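Local coordinates for CG4930 (Drosophila melanogaster, PDB 3ISM), which inhibits the nuclease EndoG by forming a complex with it, and probably acts as a ribonuclease inhibitor, at residues 223-228 and 246-251. The protein carries 1 engineered substitution. Residues are numbered along the deposited sequence; the frame is centred on the assembly and turned at random.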
ATOM      1  N   ARG C 223     -11.264   6.201  37.308  1.00 49.96           N
ATOM      2  CA  ARG C 223     -11.406   6.592  35.909  1.00 49.89           C
ATOM      3  C   ARG C 223     -10.667   7.882  35.587  1.00 49.90           C
ATOM      4  O   ARG C 223      -9.880   7.927  34.642  1.00 49.88           O
ATOM      5  CB  ARG C 223     -12.882   6.750  35.535  1.00 49.86           C
ATOM      6  CG  ARG C 223     -13.604   5.455  35.233  1.00 49.72           C
ATOM      7  CD  ARG C 223     -14.762   5.706  34.282  1.00 49.70           C
ATOM      8  NE  ARG C 223     -15.544   4.499  34.037  1.00 49.64           N
ATOM      9  CZ  ARG C 223     -16.763   4.289  34.520  1.00 49.81           C
ATOM     10  NH1 ARG C 223     -17.352   5.208  35.274  1.00 49.72           N
ATOM     11  NH2 ARG C 223     -17.397   3.158  34.243  1.00 50.14           N
ATOM     12  N   THR C 224     -10.926   8.922  36.380  1.00 49.90           N
ATOM     13  CA  THR C 224     -10.323  10.238  36.168  1.00 49.87           C
ATOM     14  C   THR C 224      -8.801  10.164  36.282  1.00 49.91           C
ATOM     15  O   THR C 224      -8.086  10.790  35.498  1.00 49.85           O
ATOM     16  CB  THR C 224     -10.890  11.292  37.149  1.00 49.84           C
ATOM     17  OG1 THR C 224     -12.313  11.152  37.230  1.00 49.67           O
ATOM     18  CG2 THR C 224     -10.558  12.709  36.682  1.00 49.91           C
ATOM     19  N   LEU C 225      -8.319   9.373  37.242  1.00 49.90           N
ATOM     20  CA  LEU C 225      -6.885   9.144  37.422  1.00 49.99           C
ATOM     21  C   LEU C 225      -6.275   8.419  36.221  1.00 49.96           C
ATOM     22  O   LEU C 225      -5.135   8.687  35.835  1.00 49.83           O
ATOM     23  CB  LEU C 225      -6.625   8.351  38.707  1.00 49.98           C
ATOM     24  CG  LEU C 225      -5.195   8.328  39.257  1.00 50.11           C
ATOM     25  CD1 LEU C 225      -4.777   9.702  39.771  1.00 50.28           C
ATOM     26  CD2 LEU C 225      -5.064   7.290  40.359  1.00 50.17           C
ATOM     27  N   MET C 226      -7.048   7.503  35.639  1.00 50.03           N
ATOM     28  CA  MET C 226      -6.637   6.782  34.439  1.00 50.13           C
ATOM     29  C   MET C 226      -6.692   7.702  33.217  1.00 50.05           C
ATOM     30  O   MET C 226      -5.911   7.546  32.280  1.00 49.94           O
ATOM     31  CB  MET C 226      -7.534   5.558  34.221  1.00 50.29           C
ATOM     32  CG  MET C 226      -6.922   4.454  33.359  1.00 50.56           C
ATOM     33  SD  MET C 226      -5.667   3.490  34.233  1.00 51.19           S
ATOM     34  CE  MET C 226      -5.340   2.209  33.027  1.00 50.82           C
ATOM     35  N   LYS C 227      -7.616   8.658  33.237  1.00 49.97           N
ATOM     36  CA  LYS C 227      -7.760   9.620  32.147  1.00 50.01           C
ATOM     37  C   LYS C 227      -6.666  10.693  32.171  1.00 49.93           C
ATOM     38  O   LYS C 227      -6.298  11.234  31.126  1.00 49.75           O
ATOM     39  CB  LYS C 227      -9.146  10.271  32.180  1.00 50.07           C
ATOM     40  CG  LYS C 227     -10.276   9.361  31.717  1.00 50.31           C
ATOM     41  CD  LYS C 227     -11.638   9.927  32.097  1.00 50.48           C
ATOM     42  CE  LYS C 227     -12.719   8.859  32.020  1.00 50.33           C
ATOM     43  NZ  LYS C 227     -14.024   9.355  32.535  1.00 50.18           N
ATOM     44  N   ARG C 228      -6.152  10.987  33.365  1.00 49.84           N
ATOM     45  CA  ARG C 228      -5.121  12.011  33.548  1.00 49.74           C
ATOM     46  C   ARG C 228      -3.717  11.521  33.195  1.00 49.68           C
ATOM     47  O   ARG C 228      -3.028  12.133  32.376  1.00 49.59           O
ATOM     48  CB  ARG C 228      -5.121  12.536  34.989  1.00 49.75           C
ATOM     49  CG  ARG C 228      -6.241  13.502  35.327  1.00 49.64           C
ATOM     50  CD  ARG C 228      -5.993  14.151  36.680  1.00 49.64           C
ATOM     51  NE  ARG C 228      -7.240  14.469  37.373  1.00 49.80           N
ATOM     52  CZ  ARG C 228      -7.843  15.655  37.350  1.00 49.95           C
ATOM     53  NH1 ARG C 228      -7.322  16.669  36.664  1.00 50.06           N
ATOM     54  NH2 ARG C 228      -8.975  15.826  38.020  1.00 50.04           N
ATOM     55  N   LYS C 246       0.479  -0.093  36.699  1.00 38.23           N
ATOM     56  CA  LYS C 246       0.523  -0.845  37.957  1.00 38.49           C
ATOM     57  C   LYS C 246       0.065  -0.005  39.148  1.00 38.63           C
ATOM     58  O   LYS C 246      -0.634  -0.502  40.031  1.00 38.69           O
ATOM     59  CB  LYS C 246       1.931  -1.379  38.238  1.00 38.42           C
ATOM     60  CG  LYS C 246       2.426  -2.456  37.284  1.00 38.62           C
ATOM     61  CD  LYS C 246       1.505  -3.658  37.226  1.00 38.40           C
ATOM     62  CE  LYS C 246       2.026  -4.684  36.240  1.00 38.40           C
ATOM     63  NZ  LYS C 246       3.261  -5.350  36.745  1.00 38.76           N
ATOM     64  N   LYS C 247       0.462   1.267  39.159  1.00 38.80           N
ATOM     65  CA  LYS C 247       0.149   2.180  40.258  1.00 38.92           C
ATOM     66  C   LYS C 247      -1.354   2.390  40.426  1.00 38.86           C
ATOM     67  O   LYS C 247      -1.845   2.509  41.547  1.00 38.86           O
ATOM     68  CB  LYS C 247       0.867   3.526  40.080  1.00 38.93           C
ATOM     69  CG  LYS C 247       2.313   3.540  40.578  1.00 38.85           C
ATOM     70  CD  LYS C 247       2.860   4.969  40.658  1.00 39.14           C
ATOM     71  CE  LYS C 247       4.232   5.037  41.339  1.00 39.17           C
ATOM     72  NZ  LYS C 247       5.339   4.514  40.484  1.00 38.60           N
ATOM     73  N   ILE C 248      -2.069   2.423  39.309  1.00 38.73           N
ATOM     74  CA  ILE C 248      -3.516   2.584  39.320  1.00 38.87           C
ATOM     75  C   ILE C 248      -4.191   1.218  39.521  1.00 39.26           C
ATOM     76  O   ILE C 248      -5.301   1.131  40.060  1.00 39.50           O
ATOM     77  CB  ILE C 248      -4.002   3.294  38.027  1.00 38.81           C
ATOM     78  CG1 ILE C 248      -3.217   4.600  37.827  1.00 38.81           C
ATOM     79  CG2 ILE C 248      -5.497   3.563  38.065  1.00 38.36           C
ATOM     80  CD1 ILE C 248      -3.825   5.577  36.839  1.00 38.04           C
ATOM     81  N   ALA C 249      -3.503   0.153  39.108  1.00 39.26           N
ATOM     82  CA  ALA C 249      -3.963  -1.212  39.348  1.00 39.31           C
ATOM     83  C   ALA C 249      -3.905  -1.559  40.838  1.00 39.40           C
ATOM     84  O   ALA C 249      -4.902  -1.995  41.416  1.00 39.37           O
ATOM     85  CB  ALA C 249      -3.141  -2.210  38.535  1.00 39.15           C
ATOM     86  N   ALA C 250      -2.737  -1.360  41.448  1.00 39.50           N
ATOM     87  CA  ALA C 250      -2.559  -1.573  42.887  1.00 39.81           C
ATOM     88  C   ALA C 250      -3.522  -0.722  43.721  1.00 39.91           C
ATOM     89  O   ALA C 250      -4.029  -1.179  44.754  1.00 39.80           O
ATOM     90  CB  ALA C 250      -1.109  -1.303  43.297  1.00 39.76           C
ATOM     91  N   ALA C 251      -3.774   0.504  43.254  1.00 40.03           N
ATOM     92  CA  ALA C 251      -4.671   1.438  43.933  1.00 40.39           C
ATOM     93  C   ALA C 251      -6.132   1.030  43.812  1.00 40.58           C
ATOM     94  O   ALA C 251      -6.949   1.388  44.658  1.00 40.78           O
ATOM     95  CB  ALA C 251      -4.474   2.853  43.412  1.00 40.45           C
TER
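Ile-248 reaches out from helix 238-261 and sets its side chain between Leu-225 and Met-226 of helix 220-229, a small worked example of how neighbouring helices of an all-helical domain pack through one branched apolar residue. The protein is built of helices and loops without strands, and here a short helix lies beside a long one, with helix 267-287 next to both. The close part of the contact centres on CD1 of Ile-248. This methyl lies 3.5 Å from the carbonyl O of Leu-225 and 3.9 Å from CG of the same residue, so it meets backbone as well as side chain. Met-226 comes in beside it, bent at chi2 (75°), which brings SD to 3.8 Å from CD1. Leu-225 has CG anti to its backbone nitrogen (chi1 -164°), which carries CD2 toward Ile-248, 4.1 Å from its CG1. No hydrogen bond links the two segments, and the union is purely van der Waals. An alanine at Ile-248, lacking CG1, CD1 and CG2, would probably lose the packing against the Leu-225 carbonyl and side chain and most of that against the sulfur, opening a gap between the helices. On the inner side, Met-226 also touches Tyr-287 and Ala-249 touches Tyr-280, both on helix 267-287, which packs against both helices. The solvent side is looser: whereas Ile-248 is buried, Lys-247 and Arg-228 are exposed and carry their charged ends away from the interface. The sulfur has a second methyl neighbour on the same isoleucine, with SD of Met-226 lying 3.8 Å from CG2 of Ile-248.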